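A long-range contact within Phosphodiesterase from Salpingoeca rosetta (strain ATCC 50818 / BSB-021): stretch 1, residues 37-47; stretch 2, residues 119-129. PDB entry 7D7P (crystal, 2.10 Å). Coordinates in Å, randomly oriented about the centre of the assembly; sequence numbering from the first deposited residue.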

# COMPACT_ATOMS: atom_id res chain seq x y z
N HIS A 37 40.70 6.30 -11.38
CA HIS A 37 39.78 6.82 -10.37
C HIS A 37 38.41 6.18 -10.48
O HIS A 37 37.79 5.84 -9.47
CB HIS A 37 39.67 8.34 -10.49
N SER A 38 37.91 6.02 -11.71
CA SER A 38 36.63 5.37 -11.95
C SER A 38 36.74 4.55 -13.23
O SER A 38 37.69 4.69 -14.01
CB SER A 38 35.49 6.39 -12.06
N ALA A 39 35.76 3.68 -13.44
CA ALA A 39 35.75 2.82 -14.61
C ALA A 39 35.61 3.65 -15.88
O ALA A 39 35.04 4.75 -15.88
CB ALA A 39 34.63 1.79 -14.52
N ALA A 40 36.13 3.11 -16.98
CA ALA A 40 36.08 3.78 -18.28
C ALA A 40 34.71 3.55 -18.90
O ALA A 40 34.49 2.60 -19.66
CB ALA A 40 37.20 3.28 -19.19
N MET A 41 33.76 4.43 -18.57
CA MET A 41 32.41 4.34 -19.09
C MET A 41 31.88 5.73 -19.38
O MET A 41 32.08 6.66 -18.59
CB MET A 41 31.46 3.64 -18.11
CG MET A 41 31.88 2.25 -17.68
SD MET A 41 31.19 1.78 -16.08
CE MET A 41 29.44 1.81 -16.42
N ASP A 42 31.21 5.88 -20.53
CA ASP A 42 30.40 7.05 -20.83
C ASP A 42 28.97 6.55 -21.03
O ASP A 42 28.68 5.86 -22.02
CB ASP A 42 30.90 7.80 -22.06
CG ASP A 42 30.07 9.03 -22.36
OD1 ASP A 42 30.11 9.98 -21.55
OD2 ASP A 42 29.38 9.05 -23.40
N ALA A 43 28.09 6.92 -20.10
CA ALA A 43 26.75 6.34 -20.07
C ALA A 43 25.97 6.60 -21.35
O ALA A 43 25.17 5.76 -21.77
CB ALA A 43 25.98 6.89 -18.86
N GLU A 44 26.18 7.76 -21.98
CA GLU A 44 25.35 8.13 -23.12
C GLU A 44 25.71 7.33 -24.36
O GLU A 44 24.83 6.98 -25.16
CB GLU A 44 25.45 9.63 -23.37
CG GLU A 44 25.02 10.46 -22.18
CD GLU A 44 24.57 11.85 -22.56
OE1 GLU A 44 24.47 12.14 -23.77
OE2 GLU A 44 24.30 12.65 -21.64
N LYS A 45 27.00 7.05 -24.55
CA LYS A 45 27.39 6.13 -25.62
C LYS A 45 26.83 4.74 -25.37
O LYS A 45 26.34 4.09 -26.30
CB LYS A 45 28.92 6.09 -25.73
N LEU A 46 26.89 4.27 -24.12
CA LEU A 46 26.35 2.95 -23.79
C LEU A 46 24.84 2.90 -23.99
O LEU A 46 24.31 1.91 -24.51
CB LEU A 46 26.72 2.59 -22.36
CG LEU A 46 28.21 2.38 -22.07
CD1 LEU A 46 28.50 2.42 -20.57
CD2 LEU A 46 28.68 1.07 -22.67
N ALA A 47 24.13 3.95 -23.58
CA ALA A 47 22.68 3.96 -23.67
C ALA A 47 22.18 4.04 -25.11
O ALA A 47 21.00 3.77 -25.35
CB ALA A 47 22.11 5.13 -22.86
N THR A 119 21.57 -5.56 -14.26
CA THR A 119 22.71 -4.94 -13.58
C THR A 119 23.48 -4.03 -14.53
O THR A 119 23.93 -2.95 -14.14
CB THR A 119 23.64 -6.02 -13.02
OG1 THR A 119 22.92 -6.82 -12.08
CG2 THR A 119 24.84 -5.38 -12.32
N TYR A 120 23.61 -4.45 -15.79
CA TYR A 120 24.26 -3.61 -16.79
C TYR A 120 23.47 -2.32 -17.03
O TYR A 120 24.06 -1.26 -17.24
CB TYR A 120 24.44 -4.41 -18.08
CG TYR A 120 24.29 -3.63 -19.37
CD1 TYR A 120 25.35 -2.89 -19.89
CD2 TYR A 120 23.09 -3.65 -20.08
CE1 TYR A 120 25.21 -2.19 -21.07
CE2 TYR A 120 22.95 -2.95 -21.26
CZ TYR A 120 24.01 -2.23 -21.75
OH TYR A 120 23.87 -1.53 -22.94
N LEU A 121 22.14 -2.40 -16.98
CA LEU A 121 21.33 -1.20 -17.14
C LEU A 121 21.46 -0.28 -15.93
O LEU A 121 21.58 0.94 -16.08
CB LEU A 121 19.86 -1.58 -17.36
CG LEU A 121 19.49 -2.34 -18.63
CD1 LEU A 121 18.04 -2.80 -18.56
CD2 LEU A 121 19.71 -1.48 -19.87
N LEU A 122 21.46 -0.85 -14.72
CA LEU A 122 21.50 -0.04 -13.51
C LEU A 122 22.84 0.65 -13.34
O LEU A 122 22.90 1.84 -12.98
CB LEU A 122 21.18 -0.90 -12.29
CG LEU A 122 19.73 -1.39 -12.16
CD1 LEU A 122 19.63 -2.51 -11.14
CD2 LEU A 122 18.81 -0.24 -11.78
N LEU A 123 23.94 -0.07 -13.59
CA LEU A 123 25.26 0.53 -13.42
C LEU A 123 25.52 1.61 -14.46
O LEU A 123 26.14 2.64 -14.15
CB LEU A 123 26.35 -0.55 -13.50
CG LEU A 123 26.35 -1.63 -12.41
CD1 LEU A 123 27.49 -2.61 -12.67
CD2 LEU A 123 26.46 -1.02 -11.02
N THR A 124 25.07 1.39 -15.69
CA THR A 124 25.21 2.42 -16.72
C THR A 124 24.44 3.68 -16.36
O THR A 124 24.87 4.79 -16.69
CB THR A 124 24.73 1.87 -18.07
OG1 THR A 124 25.48 0.69 -18.39
CG2 THR A 124 24.93 2.90 -19.17
N SER A 125 23.32 3.53 -15.65
CA SER A 125 22.46 4.68 -15.36
C SER A 125 23.01 5.53 -14.22
O SER A 125 22.89 6.76 -14.26
CB SER A 125 21.04 4.20 -15.04
OG SER A 125 20.51 3.45 -16.11
N VAL A 126 23.58 4.92 -13.18
CA VAL A 126 23.89 5.66 -11.96
C VAL A 126 25.33 5.50 -11.48
O VAL A 126 25.77 6.30 -10.63
CB VAL A 126 22.92 5.28 -10.82
CG1 VAL A 126 21.47 5.51 -11.24
CG2 VAL A 126 23.14 3.84 -10.39
N ALA A 127 26.10 4.53 -11.95
CA ALA A 127 27.38 4.20 -11.32
C ALA A 127 28.60 4.58 -12.15
O ALA A 127 29.73 4.33 -11.71
CB ALA A 127 27.44 2.71 -10.99
N THR A 128 28.42 5.19 -13.33
CA THR A 128 29.55 5.40 -14.23
C THR A 128 30.65 6.26 -13.62
O THR A 128 31.80 6.19 -14.08
CB THR A 128 29.08 6.06 -15.53
OG1 THR A 128 28.48 7.33 -15.24
CG2 THR A 128 28.07 5.17 -16.24
N GLU A 129 30.35 7.07 -12.61
CA GLU A 129 31.31 8.04 -12.11
C GLU A 129 31.89 7.70 -10.74
O GLU A 129 32.70 8.47 -10.21
CB GLU A 129 30.68 9.44 -12.07
CG GLU A 129 30.42 10.02 -13.46
CD GLU A 129 30.51 11.53 -13.49
OE1 GLU A 129 30.71 12.14 -12.42
OE2 GLU A 129 30.37 12.11 -14.59
O HOH W 1 25.98 -0.51 -24.08

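The contact between the two stretches is small, burying 426 Å² in total, and it rests on three residues: Thr128, Met41 and Thr124. No direct hydrogen bond crosses it among the modelled atoms, and most of the direct contacts are van der Waals, setting a methyl or methylene group against carbon atoms or backbone carbonyl oxygens.

Thr128, in the loop that follows helix 119-126, has the largest area covered by the opposing stretch. Its CA-to-CB bond points toward stretch 1, and with chi1 in the p well its CG2 methyl meets two partners: CG2 of Thr128 lies 3.6 Å from CE of Met41 and 3.8 Å from CB of Ala43. The backbone of Thr128 also takes part, although more loosely, with its O 4.2 Å from CB of Ser38. Next to it, O of Glu129 is 3.9 Å from the same Ser38 CB, while the Glu129 side chain starts away from the contact. The OG of Ser38 is not modelled, so its hydroxyl cannot be placed.

Met41 approaches from the loop that precedes helix 43-47. Its side chain, in the m, t, p conformation, brings the terminal methyl to Leu123, Thr124 and Thr128. Besides touching Thr128, CE of Met41 lies 4.1 Å from O of Leu123 and 4.3 Å from CA of Thr124. The methyl thus packs against helix backbone as well as a side chain.

Thr124 is the main contact residue within the helix. Its hydroxyl is turned back onto its own helix, where OG1 donates to O of Tyr120 at 2.7 Å; this bond satisfies the hydroxyl within its own helix. The CG2 methyl of Thr124 also packs against stretch 1: it is 3.7 Å from CB of Leu46 and 4.1 Å from CB of Ala43, bridging residues three positions apart on helix 43-47. Ala43 comes closer still to the backbone, its CB only 3.2 Å from O of Thr124. The CA atoms of Ala43 and Thr124 are 5.4 Å apart, a close approach that goes with the small alanine side chain at this point. The two helices run roughly antiparallel, at 146°, with a closest axial approach of 9.4 Å.

At Leu46 the contact also has a polar, water-mediated part. The hydroxyl of Tyr120 stands 3.8 Å from O of Leu46, too far for a direct bond, and a water joins them: it donates to Leu46 O at 3.0 Å and accepts from Tyr120 OH at 2.6 Å.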